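2-hydroxyhepta-2,4-diene-1,7-dioate isomerase (Mycobacterium abscessus, PDB 3RR6) is probably a metal-dependent enzyme of the fumarylacetoacetate hydrolase family, with a likely but unproven isomerase or acetylpyruvate hydrolase activity. Local coordinates at residues S98-G103 with H168-P173; P109-E114 with R153-A158; H116-L121 with G147-A152. All coordinates share one frame; numbering follows the deposited sequence.

How the contacts relate
The three contacts follow a concentric order along the chain. Their first segments run 98-103, 109-114, 116-121 and their partners return as 147-152, 153-158, 168-173, making contact 3 the innermost and contact 1 the outermost. All lie in the fumarylacetoacetate hydrolase family region. Contacts 1 and 3 have centres about 10 Å apart and share a sheet, because strands 172-179 and 141-152 are neighbours in it. Contact 2 lies farther out, its centre about 15 Å from that of contact 3 and about 17 Å from that of contact 1. There, helix 153-159 continues directly from strand 141-152, carrying the chain from a buried acidic cluster to the protein's surface.

Contact 1: S98-G103 with H168-P173; sequences SIIGPG and HDTFCP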
ATOM      1  N   SER A  98       8.147  -1.075  -9.208  1.00 11.02           N
ATOM      2  CA  SER A  98       7.035  -0.137  -9.400  1.00 11.20           C
ATOM      3  C   SER A  98       6.853   0.797  -8.199  1.00 11.33           C
ATOM      4  O   SER A  98       6.149   1.791  -8.293  1.00 11.36           O
ATOM      5  CB  SER A  98       5.729  -0.878  -9.708  1.00 11.86           C
ATOM      6  OG  SER A  98       5.278  -1.648  -8.605  1.00 12.29           O
ATOM      7  N   ILE A  99       7.494   0.482  -7.076  1.00 10.93           N
ATOM      8  CA  ILE A  99       7.275   1.217  -5.839  1.00 10.89           C
ATOM      9  C   ILE A  99       7.916   2.606  -5.917  1.00 11.55           C
ATOM     10  O   ILE A  99       9.046   2.760  -6.405  1.00 12.93           O
ATOM     11  CB  ILE A  99       7.820   0.441  -4.617  1.00 10.77           C
ATOM     12  CG1 ILE A  99       7.046  -0.862  -4.434  1.00 11.08           C
ATOM     13  CG2 ILE A  99       7.710   1.290  -3.345  1.00 11.13           C
ATOM     14  CD1 ILE A  99       7.646  -1.841  -3.432  1.00 12.50           C
ATOM     15  N   ILE A 100       7.152   3.608  -5.481  1.00 11.73           N
ATOM     16  CA  ILE A 100       7.670   4.953  -5.192  1.00 12.52           C
ATOM     17  C   ILE A 100       7.082   5.423  -3.862  1.00 12.71           C
ATOM     18  O   ILE A 100       6.020   4.962  -3.447  1.00 12.73           O
ATOM     19  CB  ILE A 100       7.358   5.995  -6.302  1.00 12.81           C
ATOM     20  CG1 ILE A 100       5.860   6.059  -6.615  1.00 12.48           C
ATOM     21  CG2 ILE A 100       8.170   5.693  -7.569  1.00 14.43           C
ATOM     22  CD1 ILE A 100       5.465   7.284  -7.495  1.00 14.10           C
ATOM     23  N   GLY A 101       7.787   6.332  -3.197  1.00 13.55           N
ATOM     24  CA  GLY A 101       7.314   6.906  -1.946  1.00 14.10           C
ATOM     25  C   GLY A 101       6.466   8.151  -2.136  1.00 14.70           C
ATOM     26  O   GLY A 101       6.202   8.570  -3.267  1.00 14.53           O
ATOM     27  N   PRO A 102       6.043   8.767  -1.017  1.00 14.77           N
ATOM     28  CA  PRO A 102       5.270  10.008  -1.052  1.00 15.71           C
ATOM     29  C   PRO A 102       5.946  11.114  -1.843  1.00 15.91           C
ATOM     30  O   PRO A 102       7.163  11.297  -1.762  1.00 16.26           O
ATOM     31  CB  PRO A 102       5.185  10.418   0.417  1.00 16.08           C
ATOM     32  CG  PRO A 102       5.406   9.187   1.175  1.00 16.40           C
ATOM     33  CD  PRO A 102       6.313   8.322   0.360  1.00 15.22           C
ATOM     34  N   GLY A 103       5.156  11.849  -2.615  1.00 15.89           N
ATOM     35  CA  GLY A 103       5.642  13.056  -3.261  1.00 16.28           C
ATOM     36  C   GLY A 103       6.335  12.894  -4.594  1.00 16.26           C
ATOM     37  O   GLY A 103       6.444  13.868  -5.349  1.00 17.25           O
ATOM     38  N   HIS A 168       4.280  -1.016 -14.520  1.00 10.89           N
ATOM     39  CA  HIS A 168       5.137   0.079 -14.956  1.00 10.80           C
ATOM     40  C   HIS A 168       5.863   0.706 -13.765  1.00 10.66           C
ATOM     41  O   HIS A 168       5.326   0.774 -12.659  1.00 10.58           O
ATOM     42  CB  HIS A 168       4.316   1.149 -15.682  1.00 11.20           C
ATOM     43  CG  HIS A 168       3.669   0.661 -16.939  1.00 11.05           C
ATOM     44  ND1 HIS A 168       4.335   0.586 -18.141  1.00 12.13           N
ATOM     45  CD2 HIS A 168       2.405   0.233 -17.179  1.00 11.72           C
ATOM     46  CE1 HIS A 168       3.514   0.119 -19.065  1.00 11.88           C
ATOM     47  NE2 HIS A 168       2.336  -0.103 -18.508  1.00 11.54           N
ATOM     48  N   ASP A 169       7.102   1.137 -13.971  1.00 10.81           N
ATOM     49  CA  ASP A 169       7.803   1.883 -12.936  1.00 11.45           C
ATOM     50  C   ASP A 169       6.889   3.035 -12.465  1.00 11.61           C
ATOM     51  O   ASP A 169       6.197   3.664 -13.276  1.00 12.01           O
ATOM     52  CB  ASP A 169       9.126   2.452 -13.455  1.00 12.13           C
ATOM     53  CG  ASP A 169      10.242   1.415 -13.613  1.00 13.15           C
ATOM     54  OD1 ASP A 169      10.049   0.199 -13.413  1.00 11.38           O
ATOM     55  OD2 ASP A 169      11.366   1.863 -13.950  1.00 14.02           O
ATOM     56  N   THR A 170       6.900   3.269 -11.154  1.00 11.36           N
ATOM     57  CA  THR A 170       6.097   4.291 -10.448  1.00 11.22           C
ATOM     58  C   THR A 170       4.630   3.944 -10.212  1.00 11.17           C
ATOM     59  O   THR A 170       3.921   4.727  -9.580  1.00 11.30           O
ATOM     60  CB  THR A 170       6.186   5.729 -11.071  1.00 11.73           C
ATOM     61  OG1 THR A 170       5.301   5.858 -12.199  1.00 11.81           O
ATOM     62  CG2 THR A 170       7.604   6.084 -11.456  1.00 12.57           C
ATOM     63  N   PHE A 171       4.172   2.780 -10.664  1.00 10.32           N
ATOM     64  CA  PHE A 171       2.754   2.419 -10.490  1.00 10.36           C
ATOM     65  C   PHE A 171       2.389   1.811  -9.123  1.00 10.66           C
ATOM     66  O   PHE A 171       1.269   1.346  -8.951  1.00 10.97           O
ATOM     67  CB  PHE A 171       2.274   1.515 -11.637  1.00 10.70           C
ATOM     68  CG  PHE A 171       1.883   2.261 -12.896  1.00 10.70           C
ATOM     69  CD1 PHE A 171       2.395   3.521 -13.211  1.00 11.91           C
ATOM     70  CD2 PHE A 171       0.985   1.679 -13.775  1.00 11.23           C
ATOM     71  CE1 PHE A 171       2.008   4.173 -14.373  1.00 13.31           C
ATOM     72  CE2 PHE A 171       0.599   2.330 -14.932  1.00 11.61           C
ATOM     73  CZ  PHE A 171       1.111   3.570 -15.233  1.00 12.71           C
ATOM     74  N   CYS A 172       3.305   1.848  -8.155  1.00 10.73           N
ATOM     75  CA  CYS A 172       2.969   1.468  -6.771  1.00 10.63           C
ATOM     76  C   CYS A 172       3.428   2.487  -5.726  1.00 10.76           C
ATOM     77  O   CYS A 172       4.318   2.202  -4.916  1.00 10.70           O
ATOM     78  CB  CYS A 172       3.519   0.076  -6.439  1.00 10.84           C
ATOM     79  SG  CYS A 172       2.669  -0.665  -5.005  1.00 14.05           S
ATOM     80  N   PRO A 173       2.785   3.670  -5.699  1.00 10.79           N
ATOM     81  CA  PRO A 173       2.969   4.524  -4.529  1.00 11.11           C
ATOM     82  C   PRO A 173       2.704   3.763  -3.235  1.00 10.66           C
ATOM     83  O   PRO A 173       1.721   3.016  -3.139  1.00 11.05           O
ATOM     84  CB  PRO A 173       1.927   5.629  -4.734  1.00 11.13           C
ATOM     85  CG  PRO A 173       1.746   5.692  -6.228  1.00 11.85           C
ATOM     86  CD  PRO A 173       1.920   4.294  -6.718  1.00 11.25           C
TER
HETATM   87  O   HOH W   1       9.212   2.928  -9.306  1.00 12.23           O
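His168 turns its carbonyl O against Ser98 CB, while its imidazole leads away to His155, where NE2 is hydrogen-bonded to ND1. That same carbonyl accepts the N-H of Phe171 and closes a type II turn. At Asp169 the backbones bring their nearest CA atoms together, 4.1 Å from Asp169 CA to Ser98 CA. Thr170 takes the turn position with positive phi (78°), unusual for a beta-branched residue. Its OG1 donates to Asp169 O at 2.6 Å, on an in-plane lone pair, and is also hydrogen-bonded to Gln107 N. With OG1 set between backbone N and carbonyl carbon (chi1 82°), the methyl is left to meet Ile100, CG2 to CG2 at 3.9 Å. Ile100 CD1 reaches over Thr170 O, and a water joins Thr170 N to Ile99 O. The Phe171 ring turns one face to His168 CB, which stands over its centre. Cys172 then begins a parallel pairing: its N donates to Ser98 O (2.8 Å), and its O accepts Ile100 N (3.2 Å) and a CA-H from Ile99. Its small side chain fits beside Ser98 OG, which is bonded to Pro95 O. Pro173 CG rests on Ile100 CG1; bonds to strand 99-100 come from Cys172 and Leu174, so its missing N-H breaks none. Strand 99-100 lies along one side of strand 172-179, with strand 141-152 along the other, while Ile106 and strand 254-261 pack against Ile100 and Pro173.

Contact 2: P109-E114 with R153-A158; sequences PPSATE and RDHQRA. With EDO (1,2-ethanediol), chain E.
Glu114 OE2 is gripped by both terminal nitrogens of Arg157, NH1 at 3.1 Å and NH2 at 3.3 Å, in an end-on salt bridge that uses a single oxygen. The oxygen lies at the guanidinium edge, in its plane, but both nitrogens reach it from the same face of the carboxylate, and the two planes are turned 43° apart. The fully extended Glu114 chain, with CG anti to the backbone N (chi1 -175°), carries the acid across Arg153 CB to reach this arginine one helical turn on. The backbone of Glu114 serves the N-terminus of helix 153-159: its carbonyl O accepts Arg153 N at 2.8 Å, nearly along the C=O axis, and so satisfies an N-H that has no partner within a first helical turn. Asp154, in the helix's first turn after the N-cap residue Ala152, accepts loop amides. Its OD2 takes Thr113 N at 2.9 Å and its OD1 takes Glu114 N at 3.1 Å, both from above the carboxylate plane, so a short acidic side chain secures two successive loop amides. Farther along, His155 extends its ring beside Ala112 and donates NE2-H to Ser111 O at 2.9 Å, the oxygen in the ring plane. The loop's own type I turn, Pro109 to Ala112, presents that carbonyl. A bound ethanediol, probably from the crystallisation liquor, has O1 hydrogen-bonded to Ser111 OG and is also held by Arg164.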
ATOM      1  N   PRO A 109       3.218   6.299 -18.723  1.00 17.23           N
ATOM      2  CA  PRO A 109       3.991   5.772 -19.845  1.00 18.66           C
ATOM      3  C   PRO A 109       3.499   6.272 -21.188  1.00 18.62           C
ATOM      4  O   PRO A 109       2.299   6.410 -21.374  1.00 17.72           O
ATOM      5  CB  PRO A 109       3.737   4.256 -19.752  1.00 18.83           C
ATOM      6  CG  PRO A 109       3.306   4.014 -18.427  1.00 18.95           C
ATOM      7  CD  PRO A 109       2.566   5.208 -17.976  1.00 17.37           C
ATOM      8  N   PRO A 110       4.415   6.521 -22.140  1.00 19.97           N
ATOM      9  CA  PRO A 110       3.948   6.938 -23.460  1.00 20.59           C
ATOM     10  C   PRO A 110       3.065   5.900 -24.156  1.00 20.36           C
ATOM     11  O   PRO A 110       2.269   6.268 -25.018  1.00 21.52           O
ATOM     12  CB  PRO A 110       5.241   7.171 -24.260  1.00 21.35           C
ATOM     13  CG  PRO A 110       6.340   6.698 -23.444  1.00 21.44           C
ATOM     14  CD  PRO A 110       5.881   6.433 -22.051  1.00 20.62           C
ATOM     15  N   SER A 111       3.195   4.631 -23.775  1.00 19.26           N
ATOM     16  CA  SER A 111       2.383   3.572 -24.358  1.00 19.03           C
ATOM     17  C   SER A 111       1.005   3.410 -23.708  1.00 18.40           C
ATOM     18  O   SER A 111       0.194   2.621 -24.196  1.00 18.26           O
ATOM     19  CB  SER A 111       3.125   2.238 -24.295  1.00 18.96           C
ATOM     20  OG  SER A 111       3.325   1.813 -22.957  1.00 18.46           O
ATOM     21  N   ALA A 112       0.748   4.142 -22.622  1.00 18.28           N
ATOM     22  CA  ALA A 112      -0.520   4.028 -21.887  1.00 18.46           C
ATOM     23  C   ALA A 112      -1.420   5.220 -22.154  1.00 19.03           C
ATOM     24  O   ALA A 112      -1.001   6.366 -21.979  1.00 19.86           O
ATOM     25  CB  ALA A 112      -0.263   3.912 -20.389  1.00 18.07           C
ATOM     26  N   THR A 113      -2.656   4.941 -22.554  1.00 19.30           N
ATOM     27  CA  THR A 113      -3.640   5.976 -22.861  1.00 19.88           C
ATOM     28  C   THR A 113      -4.693   6.208 -21.771  1.00 19.31           C
ATOM     29  O   THR A 113      -5.349   7.253 -21.770  1.00 19.94           O
ATOM     30  CB  THR A 113      -4.391   5.661 -24.178  1.00 20.28           C
ATOM     31  OG1 THR A 113      -5.237   4.518 -24.001  1.00 21.70           O
ATOM     32  CG2 THR A 113      -3.403   5.411 -25.320  1.00 22.67           C
ATOM     33  N   GLU A 114      -4.875   5.252 -20.860  1.00 17.63           N
ATOM     34  CA  GLU A 114      -5.914   5.351 -19.835  1.00 17.61           C
ATOM     35  C   GLU A 114      -5.406   4.769 -18.520  1.00 15.96           C
ATOM     36  O   GLU A 114      -5.391   3.546 -18.354  1.00 17.30           O
ATOM     37  CB  GLU A 114      -7.163   4.583 -20.273  1.00 18.65           C
ATOM     38  CG  GLU A 114      -8.337   4.732 -19.332  1.00 21.61           C
ATOM     39  CD  GLU A 114      -9.589   4.006 -19.801  1.00 26.48           C
ATOM     40  OE1 GLU A 114     -10.589   4.029 -19.045  1.00 30.21           O
ATOM     41  OE2 GLU A 114      -9.585   3.410 -20.904  1.00 28.73           O
ATOM     42  N   ARG A 153      -5.467   0.826 -17.839  1.00 13.71           N
ATOM     43  CA  ARG A 153      -6.643   0.045 -18.233  1.00 14.95           C
ATOM     44  C   ARG A 153      -6.559  -0.422 -19.688  1.00 15.06           C
ATOM     45  O   ARG A 153      -7.037  -1.507 -20.022  1.00 15.91           O
ATOM     46  CB  ARG A 153      -7.935   0.856 -18.021  1.00 15.92           C
ATOM     47  CG  ARG A 153      -8.145   1.459 -16.637  1.00 18.93           C
ATOM     48  CD  ARG A 153      -8.093   0.456 -15.489  1.00 22.87           C
ATOM     49  NE  ARG A 153      -9.151  -0.556 -15.545  1.00 26.71           N
ATOM     50  CZ  ARG A 153     -10.303  -0.515 -14.870  1.00 29.17           C
ATOM     51  NH1 ARG A 153     -10.598   0.500 -14.062  1.00 30.22           N
ATOM     52  NH2 ARG A 153     -11.179  -1.507 -15.008  1.00 30.32           N
ATOM     53  N   ASP A 154      -5.965   0.392 -20.558  1.00 15.15           N
ATOM     54  CA  ASP A 154      -5.808   0.001 -21.959  1.00 15.71           C
ATOM     55  C   ASP A 154      -4.905  -1.219 -22.102  1.00 15.29           C
ATOM     56  O   ASP A 154      -5.111  -2.059 -22.975  1.00 16.09           O
ATOM     57  CB  ASP A 154      -5.333   1.162 -22.853  1.00 16.10           C
ATOM     58  CG  ASP A 154      -4.129   1.908 -22.307  1.00 17.09           C
ATOM     59  OD1 ASP A 154      -4.119   2.268 -21.109  1.00 17.75           O
ATOM     60  OD2 ASP A 154      -3.202   2.187 -23.107  1.00 19.14           O
ATOM     61  N   HIS A 155      -3.920  -1.340 -21.222  1.00 14.54           N
ATOM     62  CA  HIS A 155      -3.042  -2.503 -21.258  1.00 14.38           C
ATOM     63  C   HIS A 155      -3.730  -3.757 -20.742  1.00 15.12           C
ATOM     64  O   HIS A 155      -3.471  -4.842 -21.252  1.00 15.82           O
ATOM     65  CB  HIS A 155      -1.749  -2.229 -20.492  1.00 14.00           C
ATOM     66  CG  HIS A 155      -0.924  -1.153 -21.111  1.00 13.12           C
ATOM     67  ND1 HIS A 155       0.229  -0.666 -20.533  1.00 12.78           N
ATOM     68  CD2 HIS A 155      -1.096  -0.458 -22.262  1.00 14.12           C
ATOM     69  CE1 HIS A 155       0.727   0.290 -21.299  1.00 13.30           C
ATOM     70  NE2 HIS A 155      -0.054   0.429 -22.361  1.00 13.91           N
ATOM     71  N   GLN A 156      -4.612  -3.608 -19.759  1.00 15.65           N
ATOM     72  CA  GLN A 156      -5.417  -4.734 -19.270  1.00 16.74           C
ATOM     73  C   GLN A 156      -6.281  -5.285 -20.412  1.00 18.18           C
ATOM     74  O   GLN A 156      -6.386  -6.497 -20.598  1.00 19.06           O
ATOM     75  CB  GLN A 156      -6.307  -4.313 -18.093  1.00 17.22           C
ATOM     76  CG  GLN A 156      -5.546  -3.893 -16.838  1.00 17.78           C
ATOM     77  CD  GLN A 156      -6.435  -3.559 -15.642  1.00 22.43           C
ATOM     78  OE1 GLN A 156      -6.665  -2.396 -15.345  1.00 26.72           O
ATOM     79  NE2 GLN A 156      -6.924  -4.585 -14.949  1.00 27.58           N
ATOM     80  N   ARG A 157      -6.898  -4.390 -21.182  1.00 18.82           N
ATOM     81  CA  ARG A 157      -7.733  -4.806 -22.310  1.00 20.12           C
ATOM     82  C   ARG A 157      -6.922  -5.511 -23.397  1.00 20.36           C
ATOM     83  O   ARG A 157      -7.375  -6.515 -23.953  1.00 21.69           O
ATOM     84  CB  ARG A 157      -8.493  -3.616 -22.898  1.00 20.89           C
ATOM     85  CG  ARG A 157      -9.576  -3.065 -21.986  1.00 23.24           C
ATOM     86  CD  ARG A 157     -10.510  -2.141 -22.757  1.00 26.15           C
ATOM     87  NE  ARG A 157      -9.809  -0.971 -23.291  1.00 28.31           N
ATOM     88  CZ  ARG A 157      -9.628   0.181 -22.643  1.00 28.86           C
ATOM     89  NH1 ARG A 157     -10.088   0.359 -21.411  1.00 29.56           N
ATOM     90  NH2 ARG A 157      -8.973   1.173 -23.236  1.00 31.01           N
ATOM     91  N   ALA A 158      -5.725  -5.002 -23.688  1.00 19.19           N
ATOM     92  CA  ALA A 158      -4.881  -5.558 -24.740  1.00 19.56           C
ATOM     93  C   ALA A 158      -4.308  -6.929 -24.375  1.00 19.17           C
ATOM     94  O   ALA A 158      -4.232  -7.819 -25.231  1.00 20.55           O
ATOM     95  CB  ALA A 158      -3.750  -4.594 -25.070  1.00 19.33           C
TER
HETATM   96  C1  EDO E 265       5.234  -1.165 -22.863  1.00 21.63           C
HETATM   97  O1  EDO E 265       3.891  -0.834 -22.511  1.00 17.04           O
HETATM   98  C2  EDO E 265       5.270  -1.643 -24.299  1.00 24.70           C
HETATM   99  O2  EDO E 265       4.970  -0.546 -25.183  1.00 26.73           O

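Contact 3: H116-L121 with G147-A152; sequences HHEGEL and GNDVSA
Asp149, Glu118 and Glu120 bring three carboxylates together on one side of two antiparallel strands. The Glu118 and Asp149 side chains run alongside each other in the same direction with their planes 73° apart, Glu118 OE1 lying 3.4 Å from Asp149 OD2. Glu120 crosses Asp149 at a slant, its OE2 against Asp149 CB (3.4 Å) and its plane turned by 75°. A water lies between Glu120 OE2 and Asp149 OD2. The CB, CG and CD of Glu118 rest over Asp149 O, the carbonyl that also accepts Ser151 OG at 2.9 Å.

The strands supporting this cluster pair regularly only at their ends. His116 and Ser151 exchange two backbone hydrogen bonds, as do Glu120 and Gly147; lacking a side chain, Gly147 puts nothing on the face where Glu120 lies. Between them Asp149 is the centre of an inverse gamma turn that interrupts the regular pairing. Asp149 N still reaches Glu118 O at 2.8 Å, but Glu118 N is satisfied by a side chain: Asn148, with CG anti to the backbone N (chi1 -168°), offers OD1 at 3.0 Å. Asparagine suits the place because its amide oxygen stands in for a main-chain carbonyl. Gly119, opposite Asn148, closes to 4.6 Å between CA atoms.

Such crowding of acids would probably be costly unless offset. Lys94 forms a salt bridge to Asp149 OD1 and Lys166 one to OD2, Lys166 also bonding Ser151 OG, while a neutral backbone amide, Gly232 N, holds Glu120 OE1. A Glu-X-Glu pair facing an aspartate is the divalent-metal site of fumarylacetoacetate hydrolase relatives, so these three carboxylates probably bind the metal ion here too, although no metal is modelled among them.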
ATOM      1  N   HIS A 116      -5.567   4.632 -14.294  1.00 12.40           N
ATOM      2  CA  HIS A 116      -6.486   4.847 -13.174  1.00 12.41           C
ATOM      3  C   HIS A 116      -5.817   4.720 -11.818  1.00 12.10           C
ATOM      4  O   HIS A 116      -4.856   3.960 -11.663  1.00 12.55           O
ATOM      5  CB  HIS A 116      -7.627   3.834 -13.242  1.00 12.97           C
ATOM      6  CG  HIS A 116      -8.603   4.096 -14.341  1.00 14.24           C
ATOM      7  ND1 HIS A 116      -9.850   3.512 -14.374  1.00 18.11           N
ATOM      8  CD2 HIS A 116      -8.527   4.884 -15.440  1.00 15.58           C
ATOM      9  CE1 HIS A 116     -10.496   3.925 -15.452  1.00 18.23           C
ATOM     10  NE2 HIS A 116      -9.718   4.758 -16.115  1.00 16.92           N
ATOM     11  N   HIS A 117      -6.344   5.462 -10.845  1.00 12.17           N
ATOM     12  CA  HIS A 117      -5.977   5.318  -9.437  1.00 11.76           C
ATOM     13  C   HIS A 117      -6.786   4.214  -8.769  1.00 11.86           C
ATOM     14  O   HIS A 117      -7.962   4.013  -9.085  1.00 11.96           O
ATOM     15  CB  HIS A 117      -6.223   6.633  -8.661  1.00 12.21           C
ATOM     16  CG  HIS A 117      -7.634   7.151  -8.748  1.00 12.77           C
ATOM     17  ND1 HIS A 117      -8.683   6.605  -8.034  1.00 13.28           N
ATOM     18  CD2 HIS A 117      -8.163   8.171  -9.464  1.00 14.23           C
ATOM     19  CE1 HIS A 117      -9.795   7.263  -8.316  1.00 14.29           C
ATOM     20  NE2 HIS A 117      -9.508   8.221  -9.180  1.00 14.25           N
ATOM     21  N   GLU A 118      -6.173   3.563  -7.786  1.00 11.90           N
ATOM     22  CA  GLU A 118      -6.835   2.538  -6.968  1.00 12.14           C
ATOM     23  C   GLU A 118      -6.273   2.610  -5.550  1.00 11.53           C
ATOM     24  O   GLU A 118      -5.235   2.019  -5.245  1.00 11.66           O
ATOM     25  CB  GLU A 118      -6.641   1.135  -7.574  1.00 12.59           C
ATOM     26  CG  GLU A 118      -7.240   1.009  -8.984  1.00 15.25           C
ATOM     27  CD  GLU A 118      -7.203  -0.375  -9.590  1.00 19.87           C
ATOM     28  OE1 GLU A 118      -6.802  -1.333  -8.917  1.00 22.71           O
ATOM     29  OE2 GLU A 118      -7.576  -0.485 -10.788  1.00 25.55           O
ATOM     30  N   GLY A 119      -6.940   3.366  -4.680  1.00 11.42           N
ATOM     31  CA  GLY A 119      -6.448   3.528  -3.311  1.00 11.33           C
ATOM     32  C   GLY A 119      -6.676   2.269  -2.506  1.00 10.96           C
ATOM     33  O   GLY A 119      -7.752   1.687  -2.580  1.00 11.65           O
ATOM     34  N   GLU A 120      -5.668   1.843  -1.736  1.00 10.80           N
ATOM     35  CA  GLU A 120      -5.736   0.564  -1.005  1.00 11.15           C
ATOM     36  C   GLU A 120      -5.034   0.603   0.346  1.00 11.22           C
ATOM     37  O   GLU A 120      -4.033   1.286   0.525  1.00 11.11           O
ATOM     38  CB  GLU A 120      -5.123  -0.575  -1.838  1.00 11.58           C
ATOM     39  CG  GLU A 120      -5.517  -0.518  -3.310  1.00 12.87           C
ATOM     40  CD  GLU A 120      -5.578  -1.830  -4.033  1.00 14.85           C
ATOM     41  OE1 GLU A 120      -5.226  -2.881  -3.467  1.00 13.33           O
ATOM     42  OE2 GLU A 120      -6.058  -1.811  -5.188  1.00 14.39           O
ATOM     43  N   LEU A 121      -5.572  -0.156   1.291  1.00 10.80           N
ATOM     44  CA  LEU A 121      -4.848  -0.511   2.513  1.00 11.06           C
ATOM     45  C   LEU A 121      -3.781  -1.544   2.170  1.00 11.34           C
ATOM     46  O   LEU A 121      -4.071  -2.541   1.497  1.00 11.80           O
ATOM     47  CB  LEU A 121      -5.807  -1.093   3.555  1.00 11.36           C
ATOM     48  CG  LEU A 121      -5.156  -1.603   4.843  1.00 11.22           C
ATOM     49  CD1 LEU A 121      -4.671  -0.436   5.692  1.00 12.79           C
ATOM     50  CD2 LEU A 121      -6.133  -2.481   5.643  1.00 12.93           C
ATOM     51  N   GLY A 147      -1.342   2.206  -0.098  1.00 10.85           N
ATOM     52  CA  GLY A 147      -0.864   1.981  -1.455  1.00 11.16           C
ATOM     53  C   GLY A 147      -1.807   2.564  -2.489  1.00 11.75           C
ATOM     54  O   GLY A 147      -2.954   2.891  -2.191  1.00 12.09           O
ATOM     55  N   ASN A 148      -1.303   2.699  -3.712  1.00 11.98           N
ATOM     56  CA  ASN A 148      -2.106   3.107  -4.867  1.00 12.03           C
ATOM     57  C   ASN A 148      -1.778   2.129  -5.995  1.00 11.78           C
ATOM     58  O   ASN A 148      -0.666   2.144  -6.524  1.00 12.46           O
ATOM     59  CB  ASN A 148      -1.756   4.553  -5.228  1.00 12.18           C
ATOM     60  CG  ASN A 148      -2.719   5.202  -6.214  1.00 12.67           C
ATOM     61  OD1 ASN A 148      -3.511   4.534  -6.869  1.00 13.04           O
ATOM     62  ND2 ASN A 148      -2.621   6.534  -6.343  1.00 14.11           N
ATOM     63  N   ASP A 149      -2.715   1.246  -6.328  1.00 11.91           N
ATOM     64  CA  ASP A 149      -2.504   0.235  -7.371  1.00 11.83           C
ATOM     65  C   ASP A 149      -2.789   0.878  -8.725  1.00 12.02           C
ATOM     66  O   ASP A 149      -3.833   0.644  -9.348  1.00 12.13           O
ATOM     67  CB  ASP A 149      -3.394  -0.994  -7.134  1.00 12.44           C
ATOM     68  CG  ASP A 149      -3.179  -2.115  -8.162  1.00 13.38           C
ATOM     69  OD1 ASP A 149      -2.256  -2.057  -8.995  1.00 14.60           O
ATOM     70  OD2 ASP A 149      -3.966  -3.093  -8.134  1.00 15.81           O
ATOM     71  N   VAL A 150      -1.845   1.698  -9.175  1.00 11.50           N
ATOM     72  CA  VAL A 150      -2.004   2.435 -10.420  1.00 11.23           C
ATOM     73  C   VAL A 150      -2.026   1.440 -11.586  1.00 11.71           C
ATOM     74  O   VAL A 150      -1.221   0.499 -11.630  1.00 11.92           O
ATOM     75  CB  VAL A 150      -0.891   3.489 -10.614  1.00 10.89           C
ATOM     76  CG1 VAL A 150      -1.107   4.283 -11.919  1.00 11.38           C
ATOM     77  CG2 VAL A 150      -0.824   4.465  -9.418  1.00 12.43           C
ATOM     78  N   SER A 151      -2.966   1.639 -12.512  1.00 11.77           N
ATOM     79  CA  SER A 151      -3.265   0.636 -13.535  1.00 12.14           C
ATOM     80  C   SER A 151      -3.544   1.265 -14.897  1.00 12.06           C
ATOM     81  O   SER A 151      -4.416   2.136 -15.007  1.00 12.57           O
ATOM     82  CB  SER A 151      -4.512  -0.165 -13.121  1.00 13.40           C
ATOM     83  OG  SER A 151      -4.370  -0.729 -11.820  1.00 15.28           O
ATOM     84  N   ALA A 152      -2.845   0.803 -15.928  1.00 11.50           N
ATOM     85  CA  ALA A 152      -3.136   1.193 -17.312  1.00 12.33           C
ATOM     86  C   ALA A 152      -4.243   0.305 -17.874  1.00 13.16           C
ATOM     87  O   ALA A 152      -4.006  -0.831 -18.305  1.00 12.89           O
ATOM     88  CB  ALA A 152      -1.870   1.116 -18.180  1.00 12.55           C
TER
HETATM   89  O   HOH W   2      -6.010  -3.833  -6.679  1.00 20.48           O